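PDB 1CBY: type-2Aa cytolytic delta-endotoxin from Bacillus thuringiensis serovar kyushuensis, which kills the larvae of dipteran insects by forming pores in the epithelial cell membrane of the midgut. Local coordinates for residues N72-F77 against S166-I171; V93-Q98 against K218-V223; F191-D196 against Y213-K218. All blocks are in the same frame, centred on the assembly; numbering follows the deposited sequence.

Contact 1. Residues N72-F77 against S166-I171; sequences NLNFNF and SYYYNI
Asn74 lies across one face of the Tyr168 ring, and the pair is the centre of the contact. CB of Asn74 makes an off-centre CH-pi contact, 4.3 Å from the centroid of the Tyr168 ring and 29° off its normal. With CG anti to the backbone N (chi1 -171°), the Asn74 amide reaches along the same face, its plane tilted 34° from the ring and its OD1 above the CE1 side of the rim. Tyr168 points its CB toward the loop, and CG anti to its carbonyl carbon lays the ring beneath Asn74. Here the loop between helices 54-63 and 77-84 packs on the sheet through strand 165-175. Backbone carbonyls of that loop also collect round the tyrosine: Asn72 O lies at the ring edge, 3.6 Å from Tyr168 CE2, and Leu73 O approaches Tyr168 CD2 obliquely at 3.6 Å. Farther along the strand Asn170 also projects toward the loop, and its OD1 comes within 4.2 Å of Phe75 CB in loose packing. The ND2 of Asn170 is bonded to Asn42 O, while the Phe75 side chain also touches Ile68 and Ala190.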
loop_
_atom_site.group_PDB
_atom_site.type_symbol
_atom_site.label_atom_id
_atom_site.label_comp_id
_atom_site.label_asym_id
_atom_site.label_seq_id
_atom_site.Cartn_x
_atom_site.Cartn_y
_atom_site.Cartn_z
ATOM N N ASN A 72 11.450 1.725 -23.954
ATOM C CA ASN A 72 10.087 1.252 -24.210
ATOM C C ASN A 72 9.338 0.797 -22.967
ATOM O O ASN A 72 8.180 0.401 -23.049
ATOM C CB ASN A 72 10.045 0.168 -25.298
ATOM C CG ASN A 72 11.275 -0.713 -25.304
ATOM O OD1 ASN A 72 12.395 -0.226 -25.440
ATOM N ND2 ASN A 72 11.074 -2.019 -25.183
ATOM N N LEU A 73 10.013 0.859 -21.824
ATOM C CA LEU A 73 9.442 0.485 -20.531
ATOM C C LEU A 73 8.829 -0.910 -20.397
ATOM O O LEU A 73 8.011 -1.155 -19.509
ATOM C CB LEU A 73 8.462 1.562 -20.057
ATOM C CG LEU A 73 9.167 2.846 -19.612
ATOM C CD1 LEU A 73 8.164 3.941 -19.311
ATOM C CD2 LEU A 73 10.024 2.551 -18.389
ATOM N N ASN A 74 9.268 -1.836 -21.239
ATOM C CA ASN A 74 8.764 -3.199 -21.186
ATOM C C ASN A 74 9.714 -4.040 -20.354
ATOM O O ASN A 74 10.918 -3.792 -20.338
ATOM C CB ASN A 74 8.653 -3.794 -22.591
ATOM C CG ASN A 74 7.922 -5.128 -22.602
ATOM O OD1 ASN A 74 6.898 -5.291 -21.939
ATOM N ND2 ASN A 74 8.440 -6.085 -23.359
ATOM N N PHE A 75 9.169 -5.020 -19.646
ATOM C CA PHE A 75 9.969 -5.912 -18.819
ATOM C C PHE A 75 10.603 -6.917 -19.767
ATOM O O PHE A 75 9.910 -7.551 -20.562
ATOM C CB PHE A 75 9.066 -6.631 -17.819
ATOM C CG PHE A 75 9.803 -7.456 -16.805
ATOM C CD1 PHE A 75 10.321 -6.867 -15.657
ATOM C CD2 PHE A 75 9.937 -8.833 -16.973
ATOM C CE1 PHE A 75 10.957 -7.635 -14.688
ATOM C CE2 PHE A 75 10.570 -9.612 -16.012
ATOM C CZ PHE A 75 11.081 -9.014 -14.865
ATOM N N ASN A 76 11.922 -7.026 -19.717
ATOM C CA ASN A 76 12.633 -7.951 -20.584
ATOM C C ASN A 76 12.968 -9.218 -19.813
ATOM O O ASN A 76 13.869 -9.232 -18.970
ATOM C CB ASN A 76 13.912 -7.309 -21.123
ATOM C CG ASN A 76 14.589 -8.165 -22.165
ATOM O OD1 ASN A 76 15.138 -9.220 -21.856
ATOM N ND2 ASN A 76 14.529 -7.734 -23.413
ATOM N N PHE A 77 12.240 -10.285 -20.117
ATOM C CA PHE A 77 12.438 -11.565 -19.451
ATOM C C PHE A 77 13.869 -12.082 -19.577
ATOM O O PHE A 77 14.471 -12.507 -18.589
ATOM C CB PHE A 77 11.456 -12.603 -19.997
ATOM C CG PHE A 77 11.406 -13.864 -19.191
ATOM C CD1 PHE A 77 11.066 -13.826 -17.840
ATOM C CD2 PHE A 77 11.704 -15.089 -19.773
ATOM C CE1 PHE A 77 11.022 -14.989 -17.082
ATOM C CE2 PHE A 77 11.664 -16.260 -19.024
ATOM C CZ PHE A 77 11.322 -16.210 -17.673
ATOM N N SER A 166 -3.946 -0.646 -24.042
ATOM C CA SER A 166 -2.878 -1.544 -23.625
ATOM C C SER A 166 -1.982 -0.849 -22.620
ATOM O O SER A 166 -1.939 0.381 -22.572
ATOM C CB SER A 166 -2.048 -1.969 -24.832
ATOM O OG SER A 166 -2.839 -2.692 -25.755
ATOM N N TYR A 167 -1.294 -1.632 -21.797
ATOM C CA TYR A 167 -0.390 -1.069 -20.803
ATOM C C TYR A 167 0.511 -2.104 -20.148
ATOM O O TYR A 167 0.262 -3.305 -20.227
ATOM C CB TYR A 167 -1.156 -0.271 -19.731
ATOM C CG TYR A 167 -2.224 -1.036 -18.966
ATOM C CD1 TYR A 167 -1.905 -1.759 -17.816
ATOM C CD2 TYR A 167 -3.560 -1.002 -19.371
ATOM C CE1 TYR A 167 -2.887 -2.426 -17.089
ATOM C CE2 TYR A 167 -4.551 -1.664 -18.651
ATOM C CZ TYR A 167 -4.207 -2.375 -17.510
ATOM O OH TYR A 167 -5.181 -3.031 -16.789
ATOM N N TYR A 168 1.593 -1.624 -19.553
ATOM C CA TYR A 168 2.536 -2.478 -18.858
ATOM C C TYR A 168 2.353 -2.184 -17.384
ATOM O O TYR A 168 2.128 -1.033 -17.005
ATOM C CB TYR A 168 3.965 -2.140 -19.273
ATOM C CG TYR A 168 4.266 -2.429 -20.723
ATOM C CD1 TYR A 168 3.786 -3.580 -21.341
ATOM C CD2 TYR A 168 5.054 -1.561 -21.476
ATOM C CE1 TYR A 168 4.085 -3.862 -22.668
ATOM C CE2 TYR A 168 5.358 -1.834 -22.805
ATOM C CZ TYR A 168 4.872 -2.986 -23.392
ATOM O OH TYR A 168 5.187 -3.279 -24.699
ATOM N N TYR A 169 2.408 -3.221 -16.557
ATOM C CA TYR A 169 2.261 -3.047 -15.120
ATOM C C TYR A 169 3.331 -3.896 -14.456
ATOM O O TYR A 169 3.355 -5.111 -14.622
ATOM C CB TYR A 169 0.871 -3.480 -14.684
ATOM C CG TYR A 169 0.436 -2.882 -13.371
ATOM C CD1 TYR A 169 0.980 -3.324 -12.165
ATOM C CD2 TYR A 169 -0.535 -1.885 -13.327
ATOM C CE1 TYR A 169 0.565 -2.790 -10.947
ATOM C CE2 TYR A 169 -0.957 -1.344 -12.110
ATOM C CZ TYR A 169 -0.402 -1.806 -10.929
ATOM O OH TYR A 169 -0.825 -1.298 -9.730
ATOM N N ASN A 170 4.236 -3.244 -13.736
ATOM C CA ASN A 170 5.333 -3.937 -13.074
ATOM C C ASN A 170 5.114 -3.991 -11.575
ATOM O O ASN A 170 4.842 -2.968 -10.935
ATOM C CB ASN A 170 6.659 -3.243 -13.375
ATOM C CG ASN A 170 6.891 -3.045 -14.861
ATOM O OD1 ASN A 170 6.617 -3.935 -15.672
ATOM N ND2 ASN A 170 7.394 -1.871 -15.227
ATOM N N ILE A 171 5.281 -5.188 -11.021
ATOM C CA ILE A 171 5.095 -5.465 -9.597
ATOM C C ILE A 171 6.297 -6.273 -9.106
ATOM O O ILE A 171 6.915 -6.999 -9.885
ATOM C CB ILE A 171 3.825 -6.336 -9.371
ATOM C CG1 ILE A 171 2.578 -5.613 -9.873
ATOM C CG2 ILE A 171 3.658 -6.677 -7.899
ATOM C CD1 ILE A 171 1.343 -6.489 -9.912
#

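Contact 2. Residues V93-Q98 against K218-V223; sequences VKTLNQ and KALTLV
The Asn97 amide is the flat side-chain group that meets the partner strand: its ND2 does the touching, with CG and CD of Lys218 beside it, CG oblique to the amide plane, and the two side chains pointing the same way. On the same face of the sheet Thr95 CG2 touches Leu220 CB at 3.6 Å. The threonine torsion (chi1 59°) places CG2 anti to the carbonyl carbon, on the side of Leu220. Phe77, at the start of helix 77-84, packs against Thr95 and Asn97, and Leu220 meets Leu81 and Ala84 of that helix. This is the antiparallel pairing of strand 90-102 with strand 210-225, in a sheet packed between helical layers as in other Cyt toxins. Leu96 and Ala219 form a hydrogen-bonded pair: Leu96 N donates to Ala219 O at 2.7 Å, and Ala219 N returns a straighter bond to Leu96 O at 2.9 Å. Beyond it Thr221 faces two residues, receiving Val93 N at its O (2.7 Å) and donating its N to Lys94 O (2.8 Å), an arrangement consistent with a beta bulge. Val93 CG2 reaches Val223 CG1 at 3.7 Å, the two side chains crossing at about a right angle. On the face of Leu96 and Thr221, helix 107-122 closes over the sheet, and Thr221 OG1 is bonded to Val121 O.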
loop_
_atom_site.group_PDB
_atom_site.type_symbol
_atom_site.label_atom_id
_atom_site.label_comp_id
_atom_site.label_asym_id
_atom_site.label_seq_id
_atom_site.Cartn_x
_atom_site.Cartn_y
_atom_site.Cartn_z
ATOM N N VAL A 93 13.868 -20.513 -8.589
ATOM C CA VAL A 93 12.884 -21.550 -8.299
ATOM C C VAL A 93 12.014 -21.934 -9.489
ATOM O O VAL A 93 12.005 -23.091 -9.903
ATOM C CB VAL A 93 11.982 -21.137 -7.115
ATOM C CG1 VAL A 93 10.851 -22.124 -6.933
ATOM C CG2 VAL A 93 12.803 -21.053 -5.848
ATOM N N LYS A 94 11.294 -20.968 -10.045
ATOM C CA LYS A 94 10.398 -21.235 -11.164
ATOM C C LYS A 94 10.260 -19.964 -11.990
ATOM O O LYS A 94 10.339 -18.863 -11.445
ATOM C CB LYS A 94 9.030 -21.658 -10.608
ATOM C CG LYS A 94 8.171 -22.528 -11.520
ATOM C CD LYS A 94 7.294 -21.705 -12.455
ATOM C CE LYS A 94 6.418 -22.607 -13.318
ATOM N NZ LYS A 94 5.495 -21.843 -14.202
ATOM N N THR A 95 10.106 -20.107 -13.302
ATOM C CA THR A 95 9.951 -18.952 -14.180
ATOM C C THR A 95 8.663 -19.120 -14.969
ATOM O O THR A 95 8.091 -20.208 -14.994
ATOM C CB THR A 95 11.139 -18.800 -15.184
ATOM O OG1 THR A 95 11.254 -19.979 -15.990
ATOM C CG2 THR A 95 12.457 -18.570 -14.451
ATOM N N LEU A 96 8.213 -18.049 -15.610
ATOM C CA LEU A 96 7.002 -18.077 -16.417
ATOM C C LEU A 96 7.065 -16.910 -17.389
ATOM O O LEU A 96 7.588 -15.845 -17.055
ATOM C CB LEU A 96 5.755 -17.943 -15.540
ATOM C CG LEU A 96 4.429 -18.080 -16.296
ATOM C CD1 LEU A 96 4.101 -19.555 -16.474
ATOM C CD2 LEU A 96 3.308 -17.381 -15.553
ATOM N N ASN A 97 6.528 -17.110 -18.587
ATOM C CA ASN A 97 6.521 -16.077 -19.618
ATOM C C ASN A 97 5.549 -16.499 -20.715
ATOM O O ASN A 97 5.939 -17.201 -21.645
ATOM C CB ASN A 97 7.937 -15.915 -20.186
ATOM C CG ASN A 97 8.010 -14.924 -21.336
ATOM O OD1 ASN A 97 8.904 -15.011 -22.176
ATOM N ND2 ASN A 97 7.088 -13.971 -21.370
ATOM N N GLN A 98 4.283 -16.095 -20.597
ATOM C CA GLN A 98 3.272 -16.472 -21.583
ATOM C C GLN A 98 1.922 -15.816 -21.340
ATOM O O GLN A 98 1.690 -15.226 -20.282
ATOM C CB GLN A 98 3.067 -17.982 -21.546
ATOM C CG GLN A 98 2.544 -18.476 -20.208
ATOM C CD GLN A 98 2.321 -19.967 -20.189
ATOM O OE1 GLN A 98 3.274 -20.747 -20.169
ATOM N NE2 GLN A 98 1.060 -20.377 -20.205
ATOM N N LYS A 218 5.005 -12.222 -17.112
ATOM C CA LYS A 218 6.435 -12.525 -17.100
ATOM C C LYS A 218 6.854 -12.496 -15.642
ATOM O O LYS A 218 6.748 -11.460 -14.981
ATOM C CB LYS A 218 7.210 -11.485 -17.912
ATOM C CG LYS A 218 6.933 -11.556 -19.405
ATOM C CD LYS A 218 7.433 -10.323 -20.140
ATOM C CE LYS A 218 6.565 -9.111 -19.835
ATOM N NZ LYS A 218 7.078 -7.873 -20.482
ATOM N N ALA A 219 7.289 -13.643 -15.132
ATOM C CA ALA A 219 7.672 -13.754 -13.733
ATOM C C ALA A 219 8.683 -14.854 -13.469
ATOM O O ALA A 219 8.807 -15.814 -14.236
ATOM C CB ALA A 219 6.436 -14.001 -12.883
ATOM N N LEU A 220 9.406 -14.701 -12.368
ATOM C CA LEU A 220 10.387 -15.682 -11.949
ATOM C C LEU A 220 10.576 -15.505 -10.454
ATOM O O LEU A 220 10.522 -14.381 -9.948
ATOM C CB LEU A 220 11.719 -15.501 -12.680
ATOM C CG LEU A 220 12.687 -14.400 -12.252
ATOM C CD1 LEU A 220 14.050 -14.692 -12.835
ATOM C CD2 LEU A 220 12.189 -13.041 -12.705
ATOM N N THR A 221 10.706 -16.618 -9.742
ATOM C CA THR A 221 10.913 -16.576 -8.303
ATOM C C THR A 221 12.351 -16.954 -8.014
ATOM O O THR A 221 12.847 -17.978 -8.486
ATOM C CB THR A 221 9.976 -17.536 -7.566
ATOM O OG1 THR A 221 8.636 -17.351 -8.044
ATOM C CG2 THR A 221 10.020 -17.257 -6.074
ATOM N N LEU A 222 13.025 -16.106 -7.252
ATOM C CA LEU A 222 14.414 -16.329 -6.898
ATOM C C LEU A 222 14.565 -16.339 -5.381
ATOM O O LEU A 222 13.975 -15.507 -4.688
ATOM C CB LEU A 222 15.276 -15.216 -7.498
ATOM C CG LEU A 222 16.766 -15.248 -7.171
ATOM C CD1 LEU A 222 17.572 -15.191 -8.457
ATOM C CD2 LEU A 222 17.122 -14.099 -6.242
ATOM N N VAL A 223 15.289 -17.321 -4.863
ATOM C CA VAL A 223 15.526 -17.394 -3.430
ATOM C C VAL A 223 17.004 -17.105 -3.198
ATOM O O VAL A 223 17.855 -17.544 -3.973
ATOM C CB VAL A 223 15.155 -18.777 -2.827
ATOM C CG1 VAL A 223 13.651 -19.012 -2.929
ATOM C CG2 VAL A 223 15.938 -19.897 -3.508
#

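Contact 3. Residues F191-D196 against Y213-K218; sequences FEVSVD and YEVKMK
A salt bridge runs diagonally over an otherwise regular strand pair: Lys218 NZ donates to Glu192 OE2 at 2.7 Å, although the residue directly across from Glu192 is Lys216. Glu192 extends beyond CG, and the bend of Lys218 at chi3 (-72°) brings its ammonium to the anti lone pair of OE2. Phe75 O also accepts from this buried lysine, and Asn74 ND2 adds a weak bond to OE2, so the loop 72-77 shares the ion pair; the carboxylate probably favours the charged form of Lys218. Between the strands, Glu192 and Lys216 exchange two nearly straight backbone bonds, Glu192 N to Lys216 O (2.9 Å) and Lys216 N to Glu192 O (3.0 Å), and Ser194 with Glu214 form the next hydrogen-bonded pair. The opposite face is largely apolar. Val195 CG1 sits over the Tyr213 ring, 4.2 Å from its centroid, while Val193 CG1 comes to the edge of that ring, 3.9 Å from Tyr213 CE1. At the other end Phe191 and Met217 lie side by side in a Met-aromatic contact, SD oblique to the Phe191 ring and 4.6 Å from its centroid. Strand 165-175 flanks residues 191-195, strand 90-102 flanks residues 215-218 and Tyr213 bonds to Gln103 just past it, while helix 107-122 covers the largely apolar face through Leu114 on Phe191, Ile117 on Met217 and Met110 on Tyr213.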
loop_
_atom_site.group_PDB
_atom_site.type_symbol
_atom_site.label_atom_id
_atom_site.label_comp_id
_atom_site.label_asym_id
_atom_site.label_seq_id
_atom_site.Cartn_x
_atom_site.Cartn_y
_atom_site.Cartn_z
ATOM N N PHE A 191 2.954 -7.618 -16.036
ATOM C CA PHE A 191 1.810 -7.962 -16.858
ATOM C C PHE A 191 1.738 -7.065 -18.086
ATOM O O PHE A 191 1.941 -5.854 -17.991
ATOM C CB PHE A 191 0.507 -7.754 -16.076
ATOM C CG PHE A 191 0.253 -8.772 -15.007
ATOM C CD1 PHE A 191 0.000 -10.101 -15.337
ATOM C CD2 PHE A 191 0.200 -8.392 -13.671
ATOM C CE1 PHE A 191 -0.305 -11.037 -14.349
ATOM C CE2 PHE A 191 -0.105 -9.319 -12.676
ATOM C CZ PHE A 191 -0.358 -10.645 -13.018
ATOM N N GLU A 192 1.460 -7.661 -19.238
ATOM C CA GLU A 192 1.276 -6.899 -20.464
ATOM C C GLU A 192 -0.218 -7.054 -20.699
ATOM O O GLU A 192 -0.681 -8.129 -21.074
ATOM C CB GLU A 192 2.062 -7.505 -21.623
ATOM C CG GLU A 192 3.569 -7.372 -21.485
ATOM C CD GLU A 192 4.316 -7.748 -22.756
ATOM O OE1 GLU A 192 3.661 -7.969 -23.801
ATOM O OE2 GLU A 192 5.563 -7.816 -22.713
ATOM N N VAL A 193 -0.975 -6.008 -20.392
ATOM C CA VAL A 193 -2.430 -6.034 -20.524
ATOM C C VAL A 193 -2.971 -5.327 -21.769
ATOM O O VAL A 193 -2.473 -4.274 -22.167
ATOM C CB VAL A 193 -3.084 -5.400 -19.274
ATOM C CG1 VAL A 193 -4.606 -5.539 -19.324
ATOM C CG2 VAL A 193 -2.515 -6.029 -18.017
ATOM N N SER A 194 -4.007 -5.909 -22.360
ATOM C CA SER A 194 -4.665 -5.356 -23.536
ATOM C C SER A 194 -6.167 -5.566 -23.322
ATOM O O SER A 194 -6.593 -6.664 -22.942
ATOM C CB SER A 194 -4.189 -6.080 -24.798
ATOM O OG SER A 194 -4.835 -5.594 -25.963
ATOM N N VAL A 195 -6.951 -4.505 -23.509
ATOM C CA VAL A 195 -8.399 -4.563 -23.318
ATOM C C VAL A 195 -9.130 -4.018 -24.540
ATOM O O VAL A 195 -8.709 -3.024 -25.133
ATOM C CB VAL A 195 -8.853 -3.727 -22.098
ATOM C CG1 VAL A 195 -10.236 -4.163 -21.654
ATOM C CG2 VAL A 195 -7.867 -3.850 -20.959
ATOM N N ASP A 196 -10.261 -4.627 -24.876
ATOM C CA ASP A 196 -11.047 -4.202 -26.026
ATOM C C ASP A 196 -11.918 -2.968 -25.775
ATOM O O ASP A 196 -13.025 -2.878 -26.300
ATOM C CB ASP A 196 -11.917 -5.362 -26.536
ATOM C CG ASP A 196 -13.023 -5.751 -25.559
ATOM O OD1 ASP A 196 -12.808 -5.664 -24.330
ATOM O OD2 ASP A 196 -14.111 -6.152 -26.024
ATOM N N TYR A 213 -10.135 -9.678 -22.532
ATOM C CA TYR A 213 -8.782 -9.450 -22.059
ATOM C C TYR A 213 -7.722 -10.333 -22.691
ATOM O O TYR A 213 -7.963 -11.498 -23.030
ATOM C CB TYR A 213 -8.711 -9.652 -20.544
ATOM C CG TYR A 213 -9.043 -8.432 -19.729
ATOM C CD1 TYR A 213 -8.051 -7.517 -19.379
ATOM C CD2 TYR A 213 -10.341 -8.193 -19.287
ATOM C CE1 TYR A 213 -8.346 -6.394 -18.612
ATOM C CE2 TYR A 213 -10.644 -7.071 -18.517
ATOM C CZ TYR A 213 -9.640 -6.178 -18.188
ATOM O OH TYR A 213 -9.939 -5.048 -17.468
ATOM N N GLU A 214 -6.545 -9.741 -22.848
ATOM C CA GLU A 214 -5.361 -10.411 -23.362
ATOM C C GLU A 214 -4.334 -10.025 -22.305
ATOM O O GLU A 214 -4.048 -8.839 -22.110
ATOM C CB GLU A 214 -4.964 -9.878 -24.739
ATOM C CG GLU A 214 -3.624 -10.406 -25.260
ATOM C CD GLU A 214 -3.539 -11.925 -25.278
ATOM O OE1 GLU A 214 -4.017 -12.541 -26.253
ATOM O OE2 GLU A 214 -2.979 -12.501 -24.320
ATOM N N VAL A 215 -3.848 -11.011 -21.565
ATOM C CA VAL A 215 -2.896 -10.747 -20.506
ATOM C C VAL A 215 -1.702 -11.665 -20.608
ATOM O O VAL A 215 -1.852 -12.886 -20.595
ATOM C CB VAL A 215 -3.544 -10.947 -19.104
ATOM C CG1 VAL A 215 -2.504 -10.770 -18.001
ATOM C CG2 VAL A 215 -4.698 -9.976 -18.901
ATOM N N LYS A 216 -0.523 -11.079 -20.753
ATOM C CA LYS A 216 0.699 -11.858 -20.804
ATOM C C LYS A 216 1.385 -11.615 -19.470
ATOM O O LYS A 216 1.337 -10.503 -18.938
ATOM C CB LYS A 216 1.599 -11.434 -21.963
ATOM C CG LYS A 216 2.890 -12.233 -22.004
ATOM C CD LYS A 216 3.579 -12.161 -23.339
ATOM C CE LYS A 216 4.814 -13.029 -23.316
ATOM N NZ LYS A 216 5.516 -13.009 -24.621
ATOM N N MET A 217 2.000 -12.655 -18.922
ATOM C CA MET A 217 2.661 -12.553 -17.631
ATOM C C MET A 217 4.116 -12.995 -17.725
ATOM O O MET A 217 4.431 -13.995 -18.377
ATOM C CB MET A 217 1.903 -13.418 -16.619
ATOM C CG MET A 217 2.301 -13.228 -15.171
ATOM S SD MET A 217 1.238 -14.164 -14.038
ATOM C CE MET A 217 2.454 -15.083 -13.124
ATOM N N LYS A 218 5.005 -12.222 -17.112
ATOM C CA LYS A 218 6.435 -12.525 -17.100
ATOM C C LYS A 218 6.854 -12.496 -15.642
ATOM O O LYS A 218 6.748 -11.460 -14.981
ATOM C CB LYS A 218 7.210 -11.485 -17.912
ATOM C CG LYS A 218 6.933 -11.556 -19.405
ATOM C CD LYS A 218 7.433 -10.323 -20.140
ATOM C CE LYS A 218 6.565 -9.111 -19.835
ATOM N NZ LYS A 218 7.078 -7.873 -20.482
#

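How the contacts relate
Contacts 2 and 3 are strand pairings within one sheet and both use strand 210-225, which pairs with 90-102 in the first and with 183-195 in the second; their centres lie about 17 Å apart. Contact 1 instead sets an irregular loop on the sheet, through carbonyl and aliphatic groups round a tyrosine, with none of the backbone bonding of the other two. Contact 3 is the buried one, largely apolar beneath helix 107-122 and polar and charged on its other face; contacts 1 and 2 are only partly buried. Lys218 belongs to both strand pairings and ties them to contact 1, while Tyr169 O and Phe191 N probably bond contact 1 to contact 3.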